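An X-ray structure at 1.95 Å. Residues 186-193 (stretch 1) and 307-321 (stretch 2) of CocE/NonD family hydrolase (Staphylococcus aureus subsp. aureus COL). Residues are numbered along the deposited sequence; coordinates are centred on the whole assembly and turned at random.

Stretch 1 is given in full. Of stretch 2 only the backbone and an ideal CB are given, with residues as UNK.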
# COMPACT_ATOMS: atom_id res chain seq x y z
N LEU A 186 -21.65 -2.56 7.97
CA LEU A 186 -20.23 -2.32 8.07
C LEU A 186 -20.10 -1.09 8.99
O LEU A 186 -20.42 0.05 8.59
CB LEU A 186 -19.59 -2.02 6.70
CG LEU A 186 -18.08 -1.74 6.74
CD1 LEU A 186 -17.30 -2.98 7.23
CD2 LEU A 186 -17.57 -1.17 5.38
N LYS A 187 -19.65 -1.32 10.22
CA LYS A 187 -19.59 -0.29 11.26
C LYS A 187 -18.17 0.26 11.49
O LYS A 187 -18.03 1.26 12.19
CB LYS A 187 -20.12 -0.83 12.60
CG LYS A 187 -21.57 -1.35 12.55
CD LYS A 187 -22.54 -0.27 12.11
CE LYS A 187 -24.02 -0.75 12.13
NZ LYS A 187 -24.52 -0.63 13.55
N ALA A 188 -17.14 -0.36 10.91
CA ALA A 188 -15.74 0.06 11.08
C ALA A 188 -14.86 -0.68 10.07
O ALA A 188 -15.21 -1.80 9.65
CB ALA A 188 -15.27 -0.24 12.52
N MSE A 189 -13.72 -0.10 9.72
CA MSE A 189 -12.81 -0.72 8.76
C MSE A 189 -11.37 -0.40 9.09
O MSE A 189 -11.05 0.73 9.55
CB MSE A 189 -13.12 -0.23 7.33
CG MSE A 189 -13.02 1.25 7.19
SE MSE A 189 -13.68 1.93 5.44
CE MSE A 189 -12.29 0.98 4.29
N ILE A 190 -10.51 -1.39 8.86
CA ILE A 190 -9.07 -1.28 9.11
C ILE A 190 -8.34 -1.75 7.81
O ILE A 190 -7.89 -2.91 7.71
CB ILE A 190 -8.62 -2.10 10.31
CG1 ILE A 190 -9.46 -1.76 11.56
CG2 ILE A 190 -7.12 -1.86 10.62
CD1 ILE A 190 -9.10 -2.64 12.76
N PRO A 191 -8.29 -0.86 6.79
CA PRO A 191 -7.51 -1.19 5.61
C PRO A 191 -6.03 -0.98 5.95
O PRO A 191 -5.52 0.16 5.95
CB PRO A 191 -7.99 -0.17 4.58
CG PRO A 191 -8.47 1.00 5.42
CD PRO A 191 -9.11 0.37 6.59
N TRP A 192 -5.36 -2.07 6.30
CA TRP A 192 -4.01 -2.01 6.77
C TRP A 192 -3.06 -2.20 5.58
O TRP A 192 -2.63 -3.32 5.29
CB TRP A 192 -3.77 -3.07 7.87
CG TRP A 192 -2.54 -2.75 8.67
CD1 TRP A 192 -1.24 -2.97 8.31
CD2 TRP A 192 -2.48 -2.16 9.99
NE1 TRP A 192 -0.40 -2.60 9.33
CE2 TRP A 192 -1.12 -2.07 10.35
CE3 TRP A 192 -3.44 -1.71 10.88
CZ2 TRP A 192 -0.69 -1.52 11.57
CZ3 TRP A 192 -3.03 -1.16 12.08
CH2 TRP A 192 -1.66 -1.04 12.42
N GLU A 193 -2.72 -1.08 4.94
CA GLU A 193 -1.89 -1.06 3.70
C GLU A 193 -2.65 -1.64 2.50
O GLU A 193 -2.58 -2.85 2.20
CB GLU A 193 -0.53 -1.75 3.86
CG GLU A 193 0.37 -1.02 4.90
CD GLU A 193 1.82 -1.13 4.57
OE1 GLU A 193 2.55 -1.77 5.37
OE2 GLU A 193 2.19 -0.57 3.52
N UNK A 307 1.49 -4.32 19.82
CA UNK A 307 0.95 -2.98 20.01
C UNK A 307 -0.07 -2.61 18.96
O UNK A 307 -0.98 -1.85 19.28
CB UNK A 307 2.08 -1.95 20.01
N UNK A 308 0.09 -3.10 17.71
CA UNK A 308 -0.87 -2.75 16.65
C UNK A 308 -2.11 -3.60 16.70
O UNK A 308 -3.22 -3.11 16.36
CB UNK A 308 -0.22 -2.89 15.27
N UNK A 309 -1.99 -4.84 17.19
CA UNK A 309 -3.21 -5.63 17.47
C UNK A 309 -4.01 -4.93 18.57
O UNK A 309 -5.22 -4.90 18.54
CB UNK A 309 -2.86 -7.06 17.89
N UNK A 310 -3.34 -4.38 19.59
CA UNK A 310 -4.06 -3.77 20.67
C UNK A 310 -4.73 -2.46 20.15
O UNK A 310 -5.83 -2.12 20.59
CB UNK A 310 -3.12 -3.50 21.85
N UNK A 311 -4.08 -1.78 19.22
CA UNK A 311 -4.65 -0.55 18.62
C UNK A 311 -5.91 -0.89 17.82
O UNK A 311 -6.97 -0.24 17.98
CB UNK A 311 -3.63 0.14 17.72
N UNK A 312 -5.80 -1.91 16.99
CA UNK A 312 -6.94 -2.44 16.19
C UNK A 312 -8.10 -2.80 17.10
O UNK A 312 -9.25 -2.49 16.81
CB UNK A 312 -6.52 -3.67 15.38
N UNK A 313 -7.77 -3.46 18.22
CA UNK A 313 -8.78 -3.94 19.14
C UNK A 313 -9.45 -2.76 19.86
O UNK A 313 -10.64 -2.77 20.09
CB UNK A 313 -8.16 -4.91 20.15
N UNK A 314 -8.68 -1.73 20.21
CA UNK A 314 -9.25 -0.59 20.88
C UNK A 314 -10.29 0.11 19.95
O UNK A 314 -11.38 0.48 20.39
CB UNK A 314 -8.14 0.38 21.30
N UNK A 315 -9.95 0.22 18.68
CA UNK A 315 -10.82 0.83 17.65
C UNK A 315 -12.08 -0.01 17.48
O UNK A 315 -13.20 0.52 17.52
CB UNK A 315 -10.09 0.96 16.31
N UNK A 316 -11.91 -1.32 17.37
CA UNK A 316 -13.07 -2.20 17.21
C UNK A 316 -13.91 -2.34 18.48
O UNK A 316 -15.10 -2.51 18.38
CB UNK A 316 -12.60 -3.59 16.76
N UNK A 317 -13.30 -2.27 19.67
CA UNK A 317 -14.08 -2.31 20.90
C UNK A 317 -14.97 -1.07 20.93
O UNK A 317 -16.15 -1.14 21.37
CB UNK A 317 -13.18 -2.38 22.13
N UNK A 318 -14.45 0.06 20.45
CA UNK A 318 -15.31 1.27 20.40
C UNK A 318 -16.43 1.11 19.38
O UNK A 318 -17.58 1.40 19.70
CB UNK A 318 -14.48 2.51 20.06
N UNK A 319 -16.11 0.71 18.15
CA UNK A 319 -17.09 0.72 17.05
C UNK A 319 -17.94 -0.54 16.94
O UNK A 319 -19.09 -0.43 16.53
CB UNK A 319 -16.36 0.93 15.72
N UNK A 320 -17.38 -1.71 17.23
CA UNK A 320 -18.12 -2.95 17.09
C UNK A 320 -18.74 -3.42 18.40
O UNK A 320 -19.81 -4.01 18.38
CB UNK A 320 -17.20 -4.04 16.54
N UNK A 321 -18.07 -3.18 19.54
CA UNK A 321 -18.66 -3.54 20.84
C UNK A 321 -19.43 -2.37 21.42
O UNK A 321 -20.17 -2.55 22.39
CB UNK A 321 -17.58 -3.99 21.82

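Residues 307-319 of the second stretch are helical and run nearly antiparallel to strand 186-192, at 170°, with the axes 8.5 Å apart at their closest. That spacing leaves room for side chains between them, and stretch 1 offers mostly apolar surface: A188, I190 and the ring of W192.

Position 307 has nothing of the strand near its CB, so almost any helix-compatible residue would suit; it is E307. At 308 the ideal CB lies 3.7 Å from W192 CH2, so a small or medium side chain fits, apolar or polar if its polar end finds a partner. N308 packs its CB 3.6 Å from W192 CH2. Position 309 points away and 310 is out of reach, leaving both open to choice as far as stretch 1 is concerned; they are L309 and E310.

Position 311 points toward the strand but meets nothing within 5.5 Å of its ideal CB, so a long side chain has space. R311 uses it within the helix, where NE and NH2 both donate to N308 OD1, at 3.0 and 2.8 Å, fixing the amide one turn earlier.

At 312 the ideal CB is 3.8 Å from I190 CD1 and 5.4 Å from W192 CZ3. A flexible chain with an aliphatic stem would suit, such as leucine, methionine or glutamine. Q312 rests its CG 4.0 Å from W192 CZ3 and places NE2 over one face of the indole, while its amide is hydrogen-bonded elsewhere in the structure.

Positions 313 and 314, away and out of reach, tolerate polar residues: K313 and S314.

Position 315 faces the strand with its ideal CB still 5.2 Å from I190 CD1, a gap that favours a large apolar group. F315 fills it: CE2 lies 3.8 Å from A188 CB and 3.7 Å from I190 CG1. At 316 CA-to-CB runs sideways, so only a side chain that reaches back would make close contact; leucine, methionine or an aromatic could. F316 does so, receiving I190 CD1 over its face, 3.7 Å from the ring centroid, in a CH-pi contact.

Positions 317 and 318 are out of reach, and stretch 1 sets no demand at either, so polar, charged or large side chains are all possible. D317 forms a salt bridge with K313, NZ to OD2 at 3.0 Å; the other is F318.

At 319 the backbones come close, CA of A188 and CA of this residue being 6.2 Å apart, and the ideal CB is 3.6 Å from A188 CB. A small side chain would fit, or a larger one that turns aside beyond CB. Y319 does the latter, its end leading away.

Position 320 points sideways; a side chain long enough to come back toward K187 and A188, such as leucine or methionine, would make contact. L320 brings CD2 3.9 Å from K187 CB. Stretch 1 puts no constraint on 321, where many residues would do; it is K321.

Stretch 2 307-321: ENLERQKSFFDFYLK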
# COMPACT_ATOMS: atom_id res chain seq x y z
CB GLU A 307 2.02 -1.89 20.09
CG GLU A 307 2.83 -1.74 18.91
CD GLU A 307 3.78 -0.51 19.02
OE1 GLU A 307 4.09 -0.08 20.14
OE2 GLU A 307 4.19 -0.00 17.96
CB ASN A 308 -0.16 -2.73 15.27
CG ASN A 308 0.83 -1.55 15.18
OD1 ASN A 308 0.57 -0.49 15.75
ND2 ASN A 308 1.98 -1.77 14.56
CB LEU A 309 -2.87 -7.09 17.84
CG LEU A 309 -2.21 -7.91 16.74
CD1 LEU A 309 -1.87 -9.36 17.26
CD2 LEU A 309 -3.11 -7.98 15.54
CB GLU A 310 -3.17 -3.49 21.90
CG GLU A 310 -2.56 -4.68 22.64
CD GLU A 310 -3.60 -5.47 23.39
OE1 GLU A 310 -4.57 -4.84 23.91
OE2 GLU A 310 -3.44 -6.69 23.45
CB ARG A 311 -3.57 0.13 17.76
CG ARG A 311 -4.00 1.41 17.01
CD ARG A 311 -3.06 1.76 15.86
NE ARG A 311 -1.67 1.48 16.16
CZ ARG A 311 -0.87 2.29 16.85
NH1 ARG A 311 -1.37 3.43 17.29
NH2 ARG A 311 0.41 1.91 17.13
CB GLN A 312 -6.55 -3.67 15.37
CG GLN A 312 -5.51 -3.49 14.24
CD GLN A 312 -4.96 -4.83 13.75
OE1 GLN A 312 -5.71 -5.79 13.53
NE2 GLN A 312 -3.66 -4.89 13.54
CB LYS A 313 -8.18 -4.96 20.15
CG LYS A 313 -9.20 -5.50 21.22
CD LYS A 313 -8.51 -6.60 22.12
CE LYS A 313 -8.44 -6.17 23.56
NZ LYS A 313 -9.83 -5.75 24.16
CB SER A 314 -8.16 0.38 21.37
OG SER A 314 -8.83 1.55 21.89
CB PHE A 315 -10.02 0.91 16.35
CG PHE A 315 -10.78 1.36 15.14
CD1 PHE A 315 -11.22 2.68 14.99
CD2 PHE A 315 -11.00 0.47 14.09
CE1 PHE A 315 -11.87 3.08 13.83
CE2 PHE A 315 -11.64 0.86 12.92
CZ PHE A 315 -12.09 2.20 12.79
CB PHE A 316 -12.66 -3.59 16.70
CG PHE A 316 -12.52 -3.72 15.19
CD1 PHE A 316 -12.82 -2.70 14.31
CD2 PHE A 316 -12.03 -4.93 14.65
CE1 PHE A 316 -12.67 -2.88 12.91
CE2 PHE A 316 -11.95 -5.14 13.30
CZ PHE A 316 -12.25 -4.09 12.41
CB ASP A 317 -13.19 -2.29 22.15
CG ASP A 317 -12.46 -3.59 22.42
OD1 ASP A 317 -12.77 -4.66 21.84
OD2 ASP A 317 -11.58 -3.50 23.30
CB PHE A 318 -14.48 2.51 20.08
CG PHE A 318 -15.20 3.80 20.25
CD1 PHE A 318 -15.19 4.46 21.46
CD2 PHE A 318 -15.89 4.38 19.19
CE1 PHE A 318 -15.90 5.70 21.66
CE2 PHE A 318 -16.56 5.63 19.36
CZ PHE A 318 -16.54 6.27 20.59
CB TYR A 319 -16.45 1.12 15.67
CG TYR A 319 -16.08 2.57 15.65
CD1 TYR A 319 -17.05 3.56 15.64
CD2 TYR A 319 -14.76 2.95 15.79
CE1 TYR A 319 -16.72 4.88 15.71
CE2 TYR A 319 -14.41 4.26 15.86
CZ TYR A 319 -15.39 5.24 15.83
OH TYR A 319 -15.06 6.57 15.97
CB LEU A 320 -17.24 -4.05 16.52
CG LEU A 320 -16.53 -3.74 15.20
CD1 LEU A 320 -15.73 -5.02 14.66
CD2 LEU A 320 -17.55 -3.29 14.11
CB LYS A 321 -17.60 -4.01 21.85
CG LYS A 321 -16.99 -5.36 21.50
CD LYS A 321 -16.11 -5.91 22.57
CE LYS A 321 -15.68 -7.35 22.26
NZ LYS A 321 -14.85 -7.94 23.33
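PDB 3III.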